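Local coordinates for protein thiamine monophosphate kinase (PDB 1VQV) that catalyses the ATP-dependent phosphorylation of thiamine monophosphate to thiamine diphosphate, the active form of vitamin B1, at residues Met169-Glu172 with Glu173-Pro176; Val195-Ile198 with Gln199-Asn203; Ile208-Leu212 with Val213-Asn217. One frame throughout, in Å; residues are numbered along the deposited sequence.

Interaction 1: Met169-Glu172 with Glu173-Pro176; sequences MEKE and EYEP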
loop_
_atom_site.group_PDB
_atom_site.type_symbol
_atom_site.label_atom_id
_atom_site.label_comp_id
_atom_site.label_asym_id
_atom_site.label_seq_id
_atom_site.Cartn_x
_atom_site.Cartn_y
_atom_site.Cartn_z
HETATM N N MSE B 169 -26.125 6.173 15.111
HETATM C CA MSE B 169 -27.115 6.421 16.153
HETATM C C MSE B 169 -26.624 5.835 17.463
HETATM O O MSE B 169 -27.142 6.154 18.538
HETATM C CB MSE B 169 -28.469 5.806 15.790
HETATM C CG MSE B 169 -28.943 6.164 14.395
HETATM SE SE MSE B 169 -30.759 5.612 14.060
HETATM C CE MSE B 169 -30.589 3.717 14.487
ATOM N N GLU B 170 -25.625 4.966 17.366
ATOM C CA GLU B 170 -25.052 4.328 18.539
ATOM C C GLU B 170 -26.073 3.621 19.416
ATOM O O GLU B 170 -25.972 3.668 20.633
ATOM C CB GLU B 170 -24.288 5.347 19.385
ATOM C CG GLU B 170 -22.831 5.495 19.004
ATOM C CD GLU B 170 -22.050 6.311 20.025
ATOM O OE1 GLU B 170 -22.234 6.061 21.251
ATOM O OE2 GLU B 170 -21.247 7.187 19.599
ATOM N N LYS B 171 -27.057 2.971 18.805
ATOM C CA LYS B 171 -28.058 2.239 19.571
ATOM C C LYS B 171 -27.371 1.110 20.329
ATOM O O LYS B 171 -26.242 0.718 20.014
ATOM C CB LYS B 171 -29.118 1.635 18.645
ATOM C CG LYS B 171 -30.267 2.548 18.277
ATOM C CD LYS B 171 -31.206 1.841 17.304
ATOM C CE LYS B 171 -32.525 2.570 17.188
ATOM N NZ LYS B 171 -32.304 4.012 16.874
ATOM N N GLU B 172 -28.070 0.585 21.331
ATOM C CA GLU B 172 -27.560 -0.510 22.142
ATOM C C GLU B 172 -27.710 -1.778 21.303
ATOM O O GLU B 172 -26.745 -2.512 21.058
ATOM C CB GLU B 172 -28.387 -0.624 23.419
ATOM C CG GLU B 172 -29.896 -0.827 23.192
ATOM C CD GLU B 172 -30.700 0.462 23.045
ATOM O OE1 GLU B 172 -31.892 0.447 23.425
ATOM O OE2 GLU B 172 -30.169 1.478 22.552
ATOM N N GLU B 173 -28.938 -2.006 20.854
ATOM C CA GLU B 173 -29.266 -3.152 20.028
ATOM C C GLU B 173 -30.057 -2.640 18.830
ATOM O O GLU B 173 -30.458 -1.478 18.796
ATOM C CB GLU B 173 -30.104 -4.154 20.824
ATOM C CG GLU B 173 -30.328 -5.438 20.075
ATOM C CD GLU B 173 -29.026 -6.121 19.729
ATOM O OE1 GLU B 173 -28.445 -6.763 20.635
ATOM O OE2 GLU B 173 -28.582 -5.998 18.557
ATOM N N TYR B 174 -30.282 -3.491 17.837
ATOM C CA TYR B 174 -31.031 -3.057 16.657
ATOM C C TYR B 174 -31.995 -4.150 16.225
ATOM O O TYR B 174 -31.849 -5.304 16.627
ATOM C CB TYR B 174 -30.078 -2.719 15.485
ATOM C CG TYR B 174 -29.076 -1.576 15.713
ATOM C CD1 TYR B 174 -27.833 -1.810 16.313
ATOM C CD2 TYR B 174 -29.369 -0.269 15.318
ATOM C CE1 TYR B 174 -26.911 -0.776 16.516
ATOM C CE2 TYR B 174 -28.449 0.771 15.520
ATOM C CZ TYR B 174 -27.224 0.505 16.122
ATOM O OH TYR B 174 -26.332 1.530 16.355
ATOM N N GLU B 175 -32.995 -3.784 15.430
ATOM C CA GLU B 175 -33.943 -4.771 14.933
ATOM C C GLU B 175 -33.135 -5.499 13.867
ATOM O O GLU B 175 -32.102 -5.002 13.428
ATOM C CB GLU B 175 -35.182 -4.114 14.297
ATOM C CG GLU B 175 -35.967 -3.150 15.214
ATOM C CD GLU B 175 -36.604 -3.822 16.450
ATOM O OE1 GLU B 175 -37.405 -4.783 16.284
ATOM O OE2 GLU B 175 -36.303 -3.376 17.591
ATOM N N PRO B 176 -33.608 -6.673 13.490
ATOM C CA PRO B 176 -32.915 -7.458 12.459
ATOM C C PRO B 176 -32.805 -6.709 11.128
ATOM O O PRO B 176 -31.741 -6.629 10.553
ATOM C CB PRO B 176 -33.796 -8.714 12.317
ATOM C CG PRO B 176 -34.584 -8.751 13.574
ATOM C CD PRO B 176 -34.955 -7.334 13.873
#

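Interaction 2: Val195-Ile198 with Gln199-Asn203; sequences VKHI and QKYAN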
loop_
_atom_site.group_PDB
_atom_site.type_symbol
_atom_site.label_atom_id
_atom_site.label_comp_id
_atom_site.label_asym_id
_atom_site.label_seq_id
_atom_site.Cartn_x
_atom_site.Cartn_y
_atom_site.Cartn_z
ATOM N N VAL B 195 -17.393 -12.301 -11.527
ATOM C CA VAL B 195 -16.185 -12.230 -12.321
ATOM C C VAL B 195 -16.375 -12.808 -13.706
ATOM O O VAL B 195 -16.160 -12.103 -14.689
ATOM C CB VAL B 195 -14.975 -12.882 -11.583
ATOM C CG1 VAL B 195 -13.931 -13.378 -12.573
ATOM C CG2 VAL B 195 -14.324 -11.833 -10.677
ATOM N N LYS B 196 -16.800 -14.066 -13.793
ATOM C CA LYS B 196 -17.020 -14.708 -15.091
ATOM C C LYS B 196 -17.918 -13.875 -16.008
ATOM O O LYS B 196 -17.614 -13.674 -17.183
ATOM C CB LYS B 196 -17.646 -16.079 -14.884
ATOM C CG LYS B 196 -16.842 -16.976 -13.978
ATOM C CD LYS B 196 -15.475 -17.275 -14.577
ATOM C CE LYS B 196 -14.803 -18.409 -13.828
ATOM N NZ LYS B 196 -15.657 -19.622 -13.859
ATOM N N HIS B 197 -19.023 -13.384 -15.463
ATOM C CA HIS B 197 -19.944 -12.598 -16.258
ATOM C C HIS B 197 -19.331 -11.306 -16.760
ATOM O O HIS B 197 -19.487 -10.959 -17.921
ATOM C CB HIS B 197 -21.214 -12.269 -15.468
ATOM C CG HIS B 197 -22.256 -11.579 -16.290
ATOM N ND1 HIS B 197 -23.074 -12.255 -17.169
ATOM C CD2 HIS B 197 -22.552 -10.264 -16.432
ATOM C CE1 HIS B 197 -23.828 -11.387 -17.818
ATOM N NE2 HIS B 197 -23.530 -10.173 -17.388
ATOM N N ILE B 198 -18.637 -10.593 -15.882
ATOM C CA ILE B 198 -18.029 -9.315 -16.255
ATOM C C ILE B 198 -16.822 -9.448 -17.187
ATOM O O ILE B 198 -16.647 -8.633 -18.098
ATOM C CB ILE B 198 -17.601 -8.531 -15.004
ATOM C CG1 ILE B 198 -18.827 -8.252 -14.124
ATOM C CG2 ILE B 198 -16.920 -7.242 -15.409
ATOM C CD1 ILE B 198 -19.884 -7.377 -14.766
ATOM N N GLN B 199 -16.003 -10.471 -16.941
ATOM C CA GLN B 199 -14.807 -10.741 -17.735
ATOM C C GLN B 199 -15.217 -11.355 -19.068
ATOM O O GLN B 199 -14.370 -11.844 -19.816
ATOM C CB GLN B 199 -13.858 -11.735 -17.006
ATOM C CG GLN B 199 -14.236 -13.245 -17.142
ATOM C CD GLN B 199 -13.243 -14.243 -16.476
ATOM O OE1 GLN B 199 -12.981 -14.191 -15.265
ATOM N NE2 GLN B 199 -12.714 -15.167 -17.277
ATOM N N LYS B 200 -16.509 -11.318 -19.375
ATOM C CA LYS B 200 -17.001 -11.938 -20.598
ATOM C C LYS B 200 -18.097 -11.195 -21.337
ATOM O O LYS B 200 -18.239 -11.352 -22.547
ATOM C CB LYS B 200 -17.498 -13.344 -20.268
ATOM C CG LYS B 200 -18.216 -14.075 -21.387
ATOM C CD LYS B 200 -17.273 -14.969 -22.186
ATOM C CE LYS B 200 -18.067 -16.009 -22.961
ATOM N NZ LYS B 200 -18.974 -16.734 -22.028
ATOM N N TYR B 201 -18.868 -10.383 -20.627
ATOM C CA TYR B 201 -19.963 -9.685 -21.277
ATOM C C TYR B 201 -20.030 -8.191 -21.072
ATOM O O TYR B 201 -20.724 -7.494 -21.807
ATOM C CB TYR B 201 -21.294 -10.313 -20.850
ATOM C CG TYR B 201 -21.552 -11.659 -21.483
ATOM C CD1 TYR B 201 -21.597 -12.823 -20.718
ATOM C CD2 TYR B 201 -21.711 -11.770 -22.867
ATOM C CE1 TYR B 201 -21.787 -14.063 -21.325
ATOM C CE2 TYR B 201 -21.901 -12.991 -23.475
ATOM C CZ TYR B 201 -21.935 -14.130 -22.708
ATOM O OH TYR B 201 -22.081 -15.343 -23.319
ATOM N N ALA B 202 -19.316 -7.684 -20.081
ATOM C CA ALA B 202 -19.370 -6.251 -19.843
ATOM C C ALA B 202 -18.501 -5.449 -20.798
ATOM O O ALA B 202 -17.355 -5.806 -21.039
ATOM C CB ALA B 202 -18.976 -5.949 -18.405
ATOM N N ASN B 203 -19.067 -4.378 -21.349
ATOM C CA ASN B 203 -18.325 -3.492 -22.236
ATOM C C ASN B 203 -17.829 -2.375 -21.351
ATOM O O ASN B 203 -16.779 -1.802 -21.592
ATOM C CB ASN B 203 -19.205 -2.871 -23.310
ATOM C CG ASN B 203 -19.870 -3.882 -24.166
ATOM O OD1 ASN B 203 -19.244 -4.831 -24.636
ATOM N ND2 ASN B 203 -21.160 -3.691 -24.386
#

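Interaction 3: Ile208-Leu212 with Val213-Asn217; sequences ISDGL and VADAN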
loop_
_atom_site.group_PDB
_atom_site.type_symbol
_atom_site.label_atom_id
_atom_site.label_comp_id
_atom_site.label_asym_id
_atom_site.label_seq_id
_atom_site.Cartn_x
_atom_site.Cartn_y
_atom_site.Cartn_z
ATOM N N ILE B 208 -19.611 0.541 -7.616
ATOM C CA ILE B 208 -20.310 1.724 -7.156
ATOM C C ILE B 208 -19.707 2.045 -5.790
ATOM O O ILE B 208 -19.960 1.360 -4.795
ATOM C CB ILE B 208 -21.815 1.461 -7.042
ATOM C CG1 ILE B 208 -22.352 1.036 -8.418
ATOM C CG2 ILE B 208 -22.530 2.716 -6.526
ATOM C CD1 ILE B 208 -23.807 0.628 -8.418
ATOM N N SER B 209 -18.882 3.085 -5.765
ATOM C CA SER B 209 -18.188 3.481 -4.551
ATOM C C SER B 209 -18.533 4.891 -4.092
ATOM O O SER B 209 -18.420 5.203 -2.907
ATOM C CB SER B 209 -16.677 3.349 -4.770
ATOM O OG SER B 209 -16.298 3.974 -5.982
ATOM N N ASP B 210 -18.944 5.744 -5.025
ATOM C CA ASP B 210 -19.314 7.105 -4.669
ATOM C C ASP B 210 -20.826 7.308 -4.826
ATOM O O ASP B 210 -21.324 8.425 -4.683
ATOM C CB ASP B 210 -18.589 8.117 -5.559
ATOM C CG ASP B 210 -17.192 7.671 -5.943
ATOM O OD1 ASP B 210 -16.312 7.566 -5.053
ATOM O OD2 ASP B 210 -16.967 7.427 -7.153
ATOM N N GLY B 211 -21.555 6.235 -5.119
ATOM C CA GLY B 211 -22.989 6.358 -5.309
ATOM C C GLY B 211 -23.344 6.233 -6.779
ATOM O O GLY B 211 -22.546 6.577 -7.657
ATOM N N LEU B 212 -24.549 5.755 -7.053
ATOM C CA LEU B 212 -24.981 5.560 -8.425
ATOM C C LEU B 212 -24.750 6.773 -9.320
ATOM O O LEU B 212 -23.853 6.756 -10.166
ATOM C CB LEU B 212 -26.451 5.168 -8.450
ATOM C CG LEU B 212 -26.970 4.920 -9.865
ATOM C CD1 LEU B 212 -26.199 3.785 -10.546
ATOM C CD2 LEU B 212 -28.437 4.597 -9.764
ATOM N N VAL B 213 -25.557 7.814 -9.135
ATOM C CA VAL B 213 -25.440 9.036 -9.923
ATOM C C VAL B 213 -23.997 9.457 -10.182
ATOM O O VAL B 213 -23.599 9.652 -11.329
ATOM C CB VAL B 213 -26.169 10.206 -9.238
ATOM C CG1 VAL B 213 -27.653 9.896 -9.122
ATOM C CG2 VAL B 213 -25.590 10.430 -7.852
ATOM N N ALA B 214 -23.213 9.594 -9.117
ATOM C CA ALA B 214 -21.817 9.996 -9.245
ATOM C C ALA B 214 -21.047 9.107 -10.224
ATOM O O ALA B 214 -20.496 9.603 -11.202
ATOM C CB ALA B 214 -21.130 9.985 -7.864
ATOM N N ASP B 215 -21.024 7.799 -9.976
ATOM C CA ASP B 215 -20.287 6.888 -10.844
ATOM C C ASP B 215 -20.859 6.669 -12.251
ATOM O O ASP B 215 -20.122 6.274 -13.152
ATOM C CB ASP B 215 -20.085 5.539 -10.145
ATOM C CG ASP B 215 -19.271 5.666 -8.878
ATOM O OD1 ASP B 215 -18.339 6.488 -8.883
ATOM O OD2 ASP B 215 -19.547 4.956 -7.885
ATOM N N ALA B 216 -22.155 6.910 -12.439
ATOM C CA ALA B 216 -22.770 6.766 -13.759
ATOM C C ALA B 216 -22.240 7.906 -14.627
ATOM O O ALA B 216 -22.165 7.789 -15.852
ATOM C CB ALA B 216 -24.278 6.849 -13.668
ATOM N N ASN B 217 -21.873 9.014 -13.984
ATOM C CA ASN B 217 -21.316 10.162 -14.691
ATOM C C ASN B 217 -19.921 9.798 -15.172
ATOM O O ASN B 217 -19.584 9.980 -16.343
ATOM C CB ASN B 217 -21.215 11.376 -13.766
ATOM C CG ASN B 217 -22.484 12.197 -13.736
ATOM O OD1 ASN B 217 -23.559 11.691 -13.408
ATOM N ND2 ASN B 217 -22.363 13.479 -14.079
#

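Interaction 1: Met169-Glu172 with Glu173-Pro176
Tyr174 folds back across the loop so that its ring lies against Lys171 and its hydroxyl meets the start of that residue's backbone. Its CG stands anti to the carbonyl carbon (chi1 -62°), which turns the ring away from the onward chain and toward the residues before it. From CB and CG the ring runs out to CD2, which meets Lys171 CD at 3.4 Å. CE2, the next atom, is met from two directions. Lys171 CB lies over one face in a CH-pi contact, 3.6 Å from the ring centroid, whereas CE of Met169, present as selenomethionine, approaches in the plane of the ring at its edge, 3.8 Å from Tyr174 CE2. Tyr174 CZ lies 3.4 Å from the same Lys171 CB. The segments belong to the loop that joins helix 159-168 to helix 176-186. Glu170, with positive phi, is the first residue to leave the helical path, and Glu175 is the N-cap of the second helix, its N-H bonded to the side chain of Glu178. Tyrosine suits the bend because its apolar ring can pack on methylenes while its far end remains polar. At that tip, Tyr174 OH receives a weak hydrogen bond from Lys171 N (2.9 Å, bent to 129° at the hydrogen), and its stronger partner is the carbonyl O of Leu166, in the preceding helix. Leu179 and Ile182 of helix 176-186 also touch the Tyr174 side chain. Lysine suits the place over this face: its aliphatic part supplies the packing, and its end leads away from the tyrosine. Close to the root of the ring, Tyr174 N donates to Glu173 OE2 at 3.1 Å, on the anti side of a carboxylate that the bend at chi2 brings round to the following N-H.

Interaction 2: Val195-Ile198 with Gln199-Asn203
Val195 and Gln199, His197 and Tyr201, and Ile198 and Ala202 meet as successive i to i+4 pairs along helix 195-201 and into the loop residue that follows; this short helix leads into strand 204-208, outermost within this chain in the larger mixed sheet. The backbone bonding weakens toward the C-terminal end. Gln199 N gives Val195 O a hydrogen bond of 2.8 Å that is nearly straight (165°), and Tyr201 N reaches His197 O at the same length but more bent, whereas Ala202 N to Ile198 O is weak at 3.5 Å. Gln199 has its CG between the backbone N and the carbonyl carbon (chi1 81°), a torsion that lays the chain back over the preceding turn, with CG 3.4 Å from Lys196 O, and alongside the Lys196 side chain, pointing the same way. Replacing Gln199 by an alanine would probably strip the cover from Lys196 CD and the Val195 CG1 methyl and open a gap over that turn. Glutamine and lysine, polar and flexible, suit this partly solvent-facing side. On another side, His197 presents a ring face to Tyr201 CB in a CH-pi contact, 4.3 Å from the ring centroid; the two rings sit obliquely, with planes 41° apart. The imidazole is held by a hydrogen bond between its NE2 and NE2 of His268, in strand 263-268. Small or branched apolar residues face that same strand: Ile198 and Ala202 both rest on Phe266, and Ile198 CG2 lies 3.9 Å from Ala202 CB.

Interaction 3: Ile208-Leu212 with Val213-Asn217
With CG turned anti to the carbonyl carbon (chi1 -62°), Asp215 swings its carboxylate back from the first turn of helix 212-222 to the loop that precedes it, where Ser209 and Asp210 offer their backbone N-H groups. Both converge on one oxygen, Asp215 OD2. Ser209 N stands 2.9 Å from it, nearly along the C-O axis; Asp210 N, at 3.0 Å, makes the straighter bond (167°) and comes in on the syn side. The two donors lie on opposite faces of the carboxylate plane, so OD2 is gripped from both. An aspartate suits this place because its short chain is long enough to bring one acceptor to two consecutive amides, and the bonds are likely to fix the Ser209-Asp210 backbone, which lies in the active site: Ser209 binds ATP, Asp210 binds a magnesium ion, and Asp207, just before, binds another. The neighbouring Asp210 and Asp215 carboxylates are modelled too close together for their exact placement to be trusted.

Gly211 is the N-cap. At its backbone angles a CB would run into the carbonyl O of the residue before, so only glycine fits well. From there i to i+4 bonds begin, Asp215 N bonding to Gly211 O at 3.0 Å and Ala216 N to Leu212 O at 2.8 Å. Ala214, with its small CB 3.5 Å from Asp210 O, allows the loop to lie close. Around the turn, Ile208 pairs by its backbone with Gln263 of strand 263-268, Ala216 touches Val291 of strand 291-293, and Leu212 and Val213 pack on Leu256 of helix 251-256.

In the fold
All three contacts are local, but their settings differ. Interaction 1 is a surface loop between two helices, far from the annotated sites, and its chemistry is a tyrosine ring with a lysine chain over one face and a selenomethionine methyl at its edge. Interaction 2 is partly buried, and interaction 3 is buried and includes ATP- and magnesium-binding residues. The last two flank strand 204-208: interaction 2 lies before it, and interaction 3 runs from its end into helix 212-222. Both, their centres about 20 Å apart, meet neighbouring strand 263-268: interaction 2 mainly through side chains, with a backbone link from Asn203; interaction 3 through the backbone of Ile208, with a carboxylate bonded to its loop.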